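Local atomic coordinates of factor essential for expression of methicillin resistance (Staphylococcus aureus, PDB entry 1LRZ), a protein that adds glycines 2 and 3 of the pentaglycine bridge of staphylococcal peptidoglycan, taking them from glycyl-tRNA. Residues H158-L163 against I391-D396; D162-T167 against G357-N362. One frame throughout, in Å; residues are numbered along the deposited sequence.

Contact 1: residues H158-L163 against I391-D396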
ATOM      1  N   HIS A 158       5.258   7.246   5.716  1.00 15.98           N
ATOM      2  CA  HIS A 158       4.952   5.907   5.202  1.00 13.17           C
ATOM      3  C   HIS A 158       5.685   4.856   6.037  1.00 14.17           C
ATOM      4  O   HIS A 158       6.772   5.117   6.550  1.00 13.02           O
ATOM      5  CB  HIS A 158       5.428   5.733   3.749  1.00 11.95           C
ATOM      6  CG  HIS A 158       4.629   6.494   2.736  1.00 14.87           C
ATOM      7  ND1 HIS A 158       5.008   6.581   1.412  1.00 13.00           N
ATOM      8  CD2 HIS A 158       3.472   7.191   2.844  1.00 13.93           C
ATOM      9  CE1 HIS A 158       4.119   7.301   0.749  1.00 16.18           C
ATOM     10  NE2 HIS A 158       3.177   7.685   1.594  1.00 13.92           N
ATOM     11  N   SER A 159       5.079   3.675   6.168  1.00 14.01           N
ATOM     12  CA  SER A 159       5.694   2.540   6.862  1.00 14.56           C
ATOM     13  C   SER A 159       6.104   1.675   5.670  1.00 15.56           C
ATOM     14  O   SER A 159       5.243   1.172   4.943  1.00 15.82           O
ATOM     15  CB  SER A 159       4.674   1.787   7.709  1.00 13.18           C
ATOM     16  OG  SER A 159       5.218   0.536   8.104  1.00 16.45           O
ATOM     17  N   VAL A 160       7.405   1.493   5.476  1.00 13.48           N
ATOM     18  CA  VAL A 160       7.906   0.781   4.304  1.00 12.94           C
ATOM     19  C   VAL A 160       8.800  -0.419   4.601  1.00 11.65           C
ATOM     20  O   VAL A 160       9.731  -0.321   5.392  1.00 12.15           O
ATOM     21  CB  VAL A 160       8.699   1.773   3.416  1.00 15.24           C
ATOM     22  CG1 VAL A 160       9.132   1.100   2.111  1.00 13.76           C
ATOM     23  CG2 VAL A 160       7.840   3.015   3.151  1.00 12.78           C
ATOM     24  N   LEU A 161       8.509  -1.534   3.940  1.00 11.78           N
ATOM     25  CA  LEU A 161       9.265  -2.774   4.102  1.00 11.58           C
ATOM     26  C   LEU A 161      10.181  -2.982   2.900  1.00 13.25           C
ATOM     27  O   LEU A 161       9.719  -3.133   1.762  1.00 15.24           O
ATOM     28  CB  LEU A 161       8.308  -3.960   4.217  1.00 13.87           C
ATOM     29  CG  LEU A 161       8.920  -5.362   4.368  1.00 14.70           C
ATOM     30  CD1 LEU A 161       9.758  -5.429   5.653  1.00 14.12           C
ATOM     31  CD2 LEU A 161       7.787  -6.389   4.419  1.00 15.29           C
ATOM     32  N   ASP A 162      11.486  -2.995   3.157  1.00 15.38           N
ATOM     33  CA  ASP A 162      12.467  -3.172   2.097  1.00 17.68           C
ATOM     34  C   ASP A 162      12.618  -4.648   1.754  1.00 17.62           C
ATOM     35  O   ASP A 162      12.891  -5.480   2.628  1.00 18.06           O
ATOM     36  CB  ASP A 162      13.809  -2.579   2.529  1.00 19.66           C
ATOM     37  CG  ASP A 162      14.892  -2.760   1.475  1.00 25.88           C
ATOM     38  OD1 ASP A 162      14.555  -3.049   0.302  1.00 25.31           O
ATOM     39  OD2 ASP A 162      16.079  -2.599   1.822  1.00 28.03           O
ATOM     40  N   LEU A 163      12.437  -4.979   0.481  1.00 16.33           N
ATOM     41  CA  LEU A 163      12.532  -6.373   0.052  1.00 15.78           C
ATOM     42  C   LEU A 163      13.795  -6.672  -0.759  1.00 17.20           C
ATOM     43  O   LEU A 163      14.018  -7.817  -1.169  1.00 17.88           O
ATOM     44  CB  LEU A 163      11.302  -6.740  -0.779  1.00 16.17           C
ATOM     45  CG  LEU A 163       9.906  -6.556  -0.153  1.00 19.15           C
ATOM     46  CD1 LEU A 163       8.852  -6.946  -1.181  1.00 17.11           C
ATOM     47  CD2 LEU A 163       9.756  -7.402   1.108  1.00 14.15           C
ATOM     48  N   ILE A 391       9.380   6.222   6.801  1.00 13.51           N
ATOM     49  CA  ILE A 391      10.036   7.196   5.944  1.00 16.47           C
ATOM     50  C   ILE A 391       9.208   8.476   6.025  1.00 16.43           C
ATOM     51  O   ILE A 391       7.998   8.458   5.788  1.00 15.27           O
ATOM     52  CB  ILE A 391      10.131   6.746   4.467  1.00 18.43           C
ATOM     53  CG1 ILE A 391      10.973   5.467   4.371  1.00 17.69           C
ATOM     54  CG2 ILE A 391      10.782   7.882   3.611  1.00 11.85           C
ATOM     55  CD1 ILE A 391      11.087   4.903   2.946  1.00 19.55           C
ATOM     56  N   GLU A 392       9.857   9.568   6.418  1.00 14.79           N
ATOM     57  CA  GLU A 392       9.193  10.865   6.501  1.00 14.41           C
ATOM     58  C   GLU A 392       9.628  11.651   5.277  1.00 14.75           C
ATOM     59  O   GLU A 392      10.834  11.764   5.010  1.00 16.62           O
ATOM     60  CB  GLU A 392       9.613  11.619   7.768  1.00 13.74           C
ATOM     61  CG  GLU A 392       9.037  13.046   7.839  1.00 16.86           C
ATOM     62  CD  GLU A 392       9.480  13.797   9.092  1.00 22.00           C
ATOM     63  OE1 GLU A 392       9.086  14.981   9.262  1.00 18.63           O
ATOM     64  OE2 GLU A 392      10.219  13.203   9.912  1.00 18.96           O
ATOM     65  N   TYR A 393       8.661  12.189   4.536  1.00 13.51           N
ATOM     66  CA  TYR A 393       8.964  12.947   3.332  1.00 15.16           C
ATOM     67  C   TYR A 393       9.058  14.453   3.600  1.00 16.87           C
ATOM     68  O   TYR A 393       8.626  14.934   4.646  1.00 14.74           O
ATOM     69  CB  TYR A 393       7.918  12.651   2.253  1.00 15.57           C
ATOM     70  CG  TYR A 393       7.838  11.179   1.918  1.00 16.81           C
ATOM     71  CD1 TYR A 393       6.849  10.373   2.481  1.00 18.26           C
ATOM     72  CD2 TYR A 393       8.801  10.574   1.105  1.00 15.06           C
ATOM     73  CE1 TYR A 393       6.809   9.004   2.258  1.00 20.99           C
ATOM     74  CE2 TYR A 393       8.780   9.193   0.873  1.00 18.89           C
ATOM     75  CZ  TYR A 393       7.776   8.412   1.454  1.00 19.33           C
ATOM     76  OH  TYR A 393       7.719   7.055   1.224  1.00 17.47           O
ATOM     77  N   VAL A 394       9.628  15.196   2.656  1.00 15.83           N
ATOM     78  CA  VAL A 394       9.801  16.634   2.833  1.00 15.36           C
ATOM     79  C   VAL A 394       8.509  17.412   3.040  1.00 17.30           C
ATOM     80  O   VAL A 394       8.502  18.411   3.756  1.00 18.92           O
ATOM     81  CB  VAL A 394      10.574  17.259   1.650  1.00 14.96           C
ATOM     82  CG1 VAL A 394      12.022  16.748   1.663  1.00 19.20           C
ATOM     83  CG2 VAL A 394       9.900  16.908   0.330  1.00 15.56           C
ATOM     84  N   GLY A 395       7.418  16.961   2.429  1.00 17.59           N
ATOM     85  CA  GLY A 395       6.159  17.667   2.606  1.00 17.71           C
ATOM     86  C   GLY A 395       5.704  18.496   1.414  1.00 20.03           C
ATOM     87  O   GLY A 395       6.068  18.223   0.261  1.00 20.16           O
ATOM     88  N   ASP A 396       4.922  19.531   1.708  1.00 18.48           N
ATOM     89  CA  ASP A 396       4.332  20.404   0.694  1.00 19.54           C
ATOM     90  C   ASP A 396       4.924  21.796   0.559  1.00 20.42           C
ATOM     91  O   ASP A 396       5.285  22.429   1.548  1.00 21.19           O
ATOM     92  CB  ASP A 396       2.844  20.548   0.973  1.00 19.07           C
ATOM     93  CG  ASP A 396       2.144  19.218   1.040  1.00 23.55           C
ATOM     94  OD1 ASP A 396       2.358  18.481   2.034  1.00 22.34           O
ATOM     95  OD2 ASP A 396       1.391  18.909   0.092  1.00 20.46           O
TER

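Contact 2: residues D162-T167 against G357-N362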
ATOM      1  N   ASP A 162      11.486  -2.995   3.157  1.00 15.38           N
ATOM      2  CA  ASP A 162      12.467  -3.172   2.097  1.00 17.68           C
ATOM      3  C   ASP A 162      12.618  -4.648   1.754  1.00 17.62           C
ATOM      4  O   ASP A 162      12.891  -5.480   2.628  1.00 18.06           O
ATOM      5  CB  ASP A 162      13.809  -2.579   2.529  1.00 19.66           C
ATOM      6  CG  ASP A 162      14.892  -2.760   1.475  1.00 25.88           C
ATOM      7  OD1 ASP A 162      14.555  -3.049   0.302  1.00 25.31           O
ATOM      8  OD2 ASP A 162      16.079  -2.599   1.822  1.00 28.03           O
ATOM      9  N   LEU A 163      12.437  -4.979   0.481  1.00 16.33           N
ATOM     10  CA  LEU A 163      12.532  -6.373   0.052  1.00 15.78           C
ATOM     11  C   LEU A 163      13.795  -6.672  -0.759  1.00 17.20           C
ATOM     12  O   LEU A 163      14.018  -7.817  -1.169  1.00 17.88           O
ATOM     13  CB  LEU A 163      11.302  -6.740  -0.779  1.00 16.17           C
ATOM     14  CG  LEU A 163       9.906  -6.556  -0.153  1.00 19.15           C
ATOM     15  CD1 LEU A 163       8.852  -6.946  -1.181  1.00 17.11           C
ATOM     16  CD2 LEU A 163       9.756  -7.402   1.108  1.00 14.15           C
ATOM     17  N   LYS A 164      14.610  -5.650  -1.008  1.00 17.80           N
ATOM     18  CA  LYS A 164      15.822  -5.836  -1.797  1.00 17.96           C
ATOM     19  C   LYS A 164      16.696  -6.960  -1.232  1.00 22.01           C
ATOM     20  O   LYS A 164      17.042  -6.953  -0.048  1.00 23.24           O
ATOM     21  CB  LYS A 164      16.634  -4.535  -1.853  1.00 18.01           C
ATOM     22  CG  LYS A 164      17.865  -4.618  -2.772  1.00 18.90           C
ATOM     23  CD  LYS A 164      17.427  -4.869  -4.224  1.00 21.07           C
ATOM     24  CE  LYS A 164      18.600  -5.023  -5.180  1.00 23.89           C
ATOM     25  NZ  LYS A 164      18.110  -5.149  -6.582  1.00 26.19           N
ATOM     26  N   ASP A 165      17.033  -7.920  -2.089  1.00 23.52           N
ATOM     27  CA  ASP A 165      17.878  -9.060  -1.727  1.00 25.32           C
ATOM     28  C   ASP A 165      17.331  -9.961  -0.620  1.00 26.95           C
ATOM     29  O   ASP A 165      18.089 -10.614   0.102  1.00 25.17           O
ATOM     30  CB  ASP A 165      19.287  -8.582  -1.352  1.00 26.43           C
ATOM     31  CG  ASP A 165      20.018  -7.934  -2.532  1.00 29.90           C
ATOM     32  OD1 ASP A 165      19.662  -8.235  -3.689  1.00 30.18           O
ATOM     33  OD2 ASP A 165      20.951  -7.141  -2.302  1.00 28.87           O
ATOM     34  N   LYS A 166      16.012 -10.003  -0.491  1.00 26.17           N
ATOM     35  CA  LYS A 166      15.396 -10.852   0.518  1.00 25.81           C
ATOM     36  C   LYS A 166      14.432 -11.839  -0.100  1.00 23.42           C
ATOM     37  O   LYS A 166      13.866 -11.579  -1.163  1.00 22.63           O
ATOM     38  CB  LYS A 166      14.688  -9.992   1.572  1.00 25.16           C
ATOM     39  CG  LYS A 166      15.665  -9.476   2.598  1.00 26.80           C
ATOM     40  CD  LYS A 166      15.191  -8.250   3.316  1.00 31.37           C
ATOM     41  CE  LYS A 166      16.282  -7.781   4.273  1.00 35.25           C
ATOM     42  NZ  LYS A 166      15.966  -6.449   4.878  1.00 42.14           N
ATOM     43  N   THR A 167      14.285 -12.986   0.555  1.00 20.36           N
ATOM     44  CA  THR A 167      13.366 -14.022   0.115  1.00 19.25           C
ATOM     45  C   THR A 167      12.219 -13.996   1.110  1.00 19.66           C
ATOM     46  O   THR A 167      12.292 -13.326   2.150  1.00 16.31           O
ATOM     47  CB  THR A 167      13.974 -15.427   0.208  1.00 20.26           C
ATOM     48  OG1 THR A 167      14.230 -15.731   1.588  1.00 22.41           O
ATOM     49  CG2 THR A 167      15.270 -15.512  -0.591  1.00 23.59           C
ATOM     50  N   GLY A 357       9.795  -9.151  -8.996  1.00 21.70           N
ATOM     51  CA  GLY A 357      10.813  -8.108  -8.999  1.00 18.35           C
ATOM     52  C   GLY A 357      10.533  -6.700  -8.504  1.00 19.61           C
ATOM     53  O   GLY A 357      11.091  -5.746  -9.040  1.00 17.31           O
ATOM     54  N   ILE A 358       9.680  -6.547  -7.496  1.00 16.18           N
ATOM     55  CA  ILE A 358       9.416  -5.225  -6.947  1.00 14.17           C
ATOM     56  C   ILE A 358      10.067  -5.308  -5.571  1.00 14.58           C
ATOM     57  O   ILE A 358       9.670  -6.130  -4.731  1.00 13.34           O
ATOM     58  CB  ILE A 358       7.891  -4.941  -6.867  1.00 13.02           C
ATOM     59  CG1 ILE A 358       7.311  -4.903  -8.287  1.00 12.89           C
ATOM     60  CG2 ILE A 358       7.636  -3.625  -6.140  1.00 11.72           C
ATOM     61  CD1 ILE A 358       5.772  -4.977  -8.363  1.00 15.76           C
ATOM     62  N   ASP A 359      11.078  -4.467  -5.358  1.00 14.71           N
ATOM     63  CA  ASP A 359      11.866  -4.483  -4.125  1.00 17.92           C
ATOM     64  C   ASP A 359      11.408  -3.612  -2.961  1.00 17.39           C
ATOM     65  O   ASP A 359      12.156  -3.420  -1.997  1.00 15.52           O
ATOM     66  CB  ASP A 359      13.311  -4.117  -4.458  1.00 20.72           C
ATOM     67  CG  ASP A 359      13.908  -5.018  -5.523  1.00 23.83           C
ATOM     68  OD1 ASP A 359      13.716  -6.249  -5.430  1.00 26.75           O
ATOM     69  OD2 ASP A 359      14.575  -4.490  -6.436  1.00 25.61           O
ATOM     70  N   ARG A 360      10.193  -3.097  -3.037  1.00 14.39           N
ATOM     71  CA  ARG A 360       9.688  -2.231  -1.978  1.00 14.68           C
ATOM     72  C   ARG A 360       8.214  -2.504  -1.727  1.00 14.77           C
ATOM     73  O   ARG A 360       7.418  -2.537  -2.661  1.00 16.43           O
ATOM     74  CB  ARG A 360       9.904  -0.781  -2.391  1.00 13.41           C
ATOM     75  CG  ARG A 360       9.285   0.276  -1.489  1.00 13.92           C
ATOM     76  CD  ARG A 360       9.821   1.644  -1.925  1.00 15.01           C
ATOM     77  NE  ARG A 360       9.004   2.769  -1.481  1.00 13.69           N
ATOM     78  CZ  ARG A 360       9.450   3.779  -0.740  1.00 15.21           C
ATOM     79  NH1 ARG A 360      10.719   3.807  -0.332  1.00 12.24           N
ATOM     80  NH2 ARG A 360       8.638   4.794  -0.452  1.00 14.68           N
ATOM     81  N   TYR A 361       7.859  -2.711  -0.464  1.00 13.26           N
ATOM     82  CA  TYR A 361       6.482  -2.982  -0.090  1.00 14.76           C
ATOM     83  C   TYR A 361       6.074  -1.857   0.861  1.00 14.67           C
ATOM     84  O   TYR A 361       6.559  -1.766   1.989  1.00 13.21           O
ATOM     85  CB  TYR A 361       6.383  -4.341   0.601  1.00 14.34           C
ATOM     86  CG  TYR A 361       4.962  -4.790   0.847  1.00 15.80           C
ATOM     87  CD1 TYR A 361       4.217  -5.406  -0.161  1.00 14.61           C
ATOM     88  CD2 TYR A 361       4.360  -4.594   2.090  1.00 15.00           C
ATOM     89  CE1 TYR A 361       2.906  -5.816   0.066  1.00 14.19           C
ATOM     90  CE2 TYR A 361       3.051  -4.996   2.329  1.00 15.03           C
ATOM     91  CZ  TYR A 361       2.331  -5.607   1.316  1.00 17.92           C
ATOM     92  OH  TYR A 361       1.040  -5.998   1.566  1.00 18.20           O
ATOM     93  N   ASN A 362       5.177  -1.005   0.388  1.00 13.52           N
ATOM     94  CA  ASN A 362       4.742   0.162   1.133  1.00 13.37           C
ATOM     95  C   ASN A 362       3.424  -0.025   1.892  1.00 14.00           C
ATOM     96  O   ASN A 362       2.360  -0.040   1.273  1.00 13.06           O
ATOM     97  CB  ASN A 362       4.610   1.325   0.142  1.00 13.60           C
ATOM     98  CG  ASN A 362       4.751   2.676   0.800  1.00 16.95           C
ATOM     99  OD1 ASN A 362       4.473   2.824   1.984  1.00 15.18           O
ATOM    100  ND2 ASN A 362       5.172   3.682   0.022  1.00  9.80           N
TER
HETATM  101  O   HOH W   1      15.629  -8.435  -4.656  1.00 25.02           O

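Contact 1: residues H158-L163 against I391-D396
H158 and I391 face each other as an antiparallel hydrogen-bonded pair, where the middle of strand 389-393 runs beside the start of strand 157-162. Two bonds close the ring: H158 N gives its hydrogen to I391 O at 3.0 Å, and I391 N returns one to H158 O at 2.8 Å. The axes of the two short segments make 134° between their N-to-C directions, well short of antiparallel, and the backbone pairing goes on through V160 and E389.

On one face of the sheet H158, V160, I391 and Y393 gather. Y393 presents the edge of its ring to the face of H158, with centroids 4.6 Å apart and planes at 70°. CE1 of Y393 does the touching; it sits over the imidazole, displaced toward the rim, 3.1 Å from H158 ND1. The hydroxyl of the same ring, Y393 OH, lies 2.8 Å from H158 ND1. That bond is weak, the angle at the hydrogen being only 121°. The side chain of I391 makes an apolar contact: V160 CG2 meets the tip of the isoleucine, I391 CD1, at 3.8 Å as the two side chains cross.

Y110 packs against the Y393 ring and Y364 against that of H158, while R360 NH2 makes another weak hydrogen bond to Y393 OH. The phenol oxygen thus has one partner on the adjacent strand 157-162 and one on 360-365 beyond it in this buried place, both of them weakly bound. The backbone pair carries the stronger directional bonding here, and the aromatic edge, resting on imidazole, adds packing; the nearby arginine may also make the phenol more polar.

Contact 2: residues D162-T167 against G357-N362
D359 O lies only 3.3 Å from D162 OD1, two acceptors side by side with no bond between them; each is met by a backbone N-H of 162-167, which probably makes the approach tolerable. L163 N bonds to D359 O at 2.9 Å, coming from above the carbonyl plane. K164 N bonds to D162 OD1 at 2.9 Å, again well out of the plane of its acceptor group. The second bond closes an Asx turn: CG of D162 is anti to its own backbone N (chi1 179°), and OD1 receives the N-H two residues on.

K164 then crosses D359 at a slant. A bend at chi2 (63°) sets CD of K164 3.6 Å from D359 OD2, so the aliphatic part of the lysine lies against the carboxylate, while NZ forms a long salt bridge of 3.6 Å to the same oxygen. The other carboxylate oxygen, OD1, accepts from a water that in turn accepts from D165 N. Both oxygens of D359 are thereby tied to the turn.

L163 is buried and directed toward 357-362. L163 CD1 lies 4.0 Å from Y361 CB and also meets I358 O, and A353 and L354 of helix 341-355 pack on the leucine too. Y361 sends its hydroxyl away to Q346.

D162 and R360 form an antiparallel non-hydrogen-bonded pair, the last step of the sheet before strand 157-162 ends. From there a type II beta turn, L163 to K166, with K166 N bonded to L163 O, leads to T167, the N-cap of helix 168-173: a strand-to-helix connection starting with an Asx turn.

How the contacts relate
Contacts 1 and 2 lie on opposite edges of one strand, 157-162, with centres 14 Å apart. In the mixed sheet that strand runs between 389-393 and 360-365, antiparallel to both; contact 1 joins it to the former near its start, contact 2 to the latter at its end. Along the chain the shared strand comes first, then 357-362, then 391-396, so partners from the C-terminal part close around a much earlier strand. L161 N probably bonds to Y361 O between the two sites, and R360 NH1 packs against I391 CD1. Together they knit distant sequence into the sheet of this FemABX-family transferase.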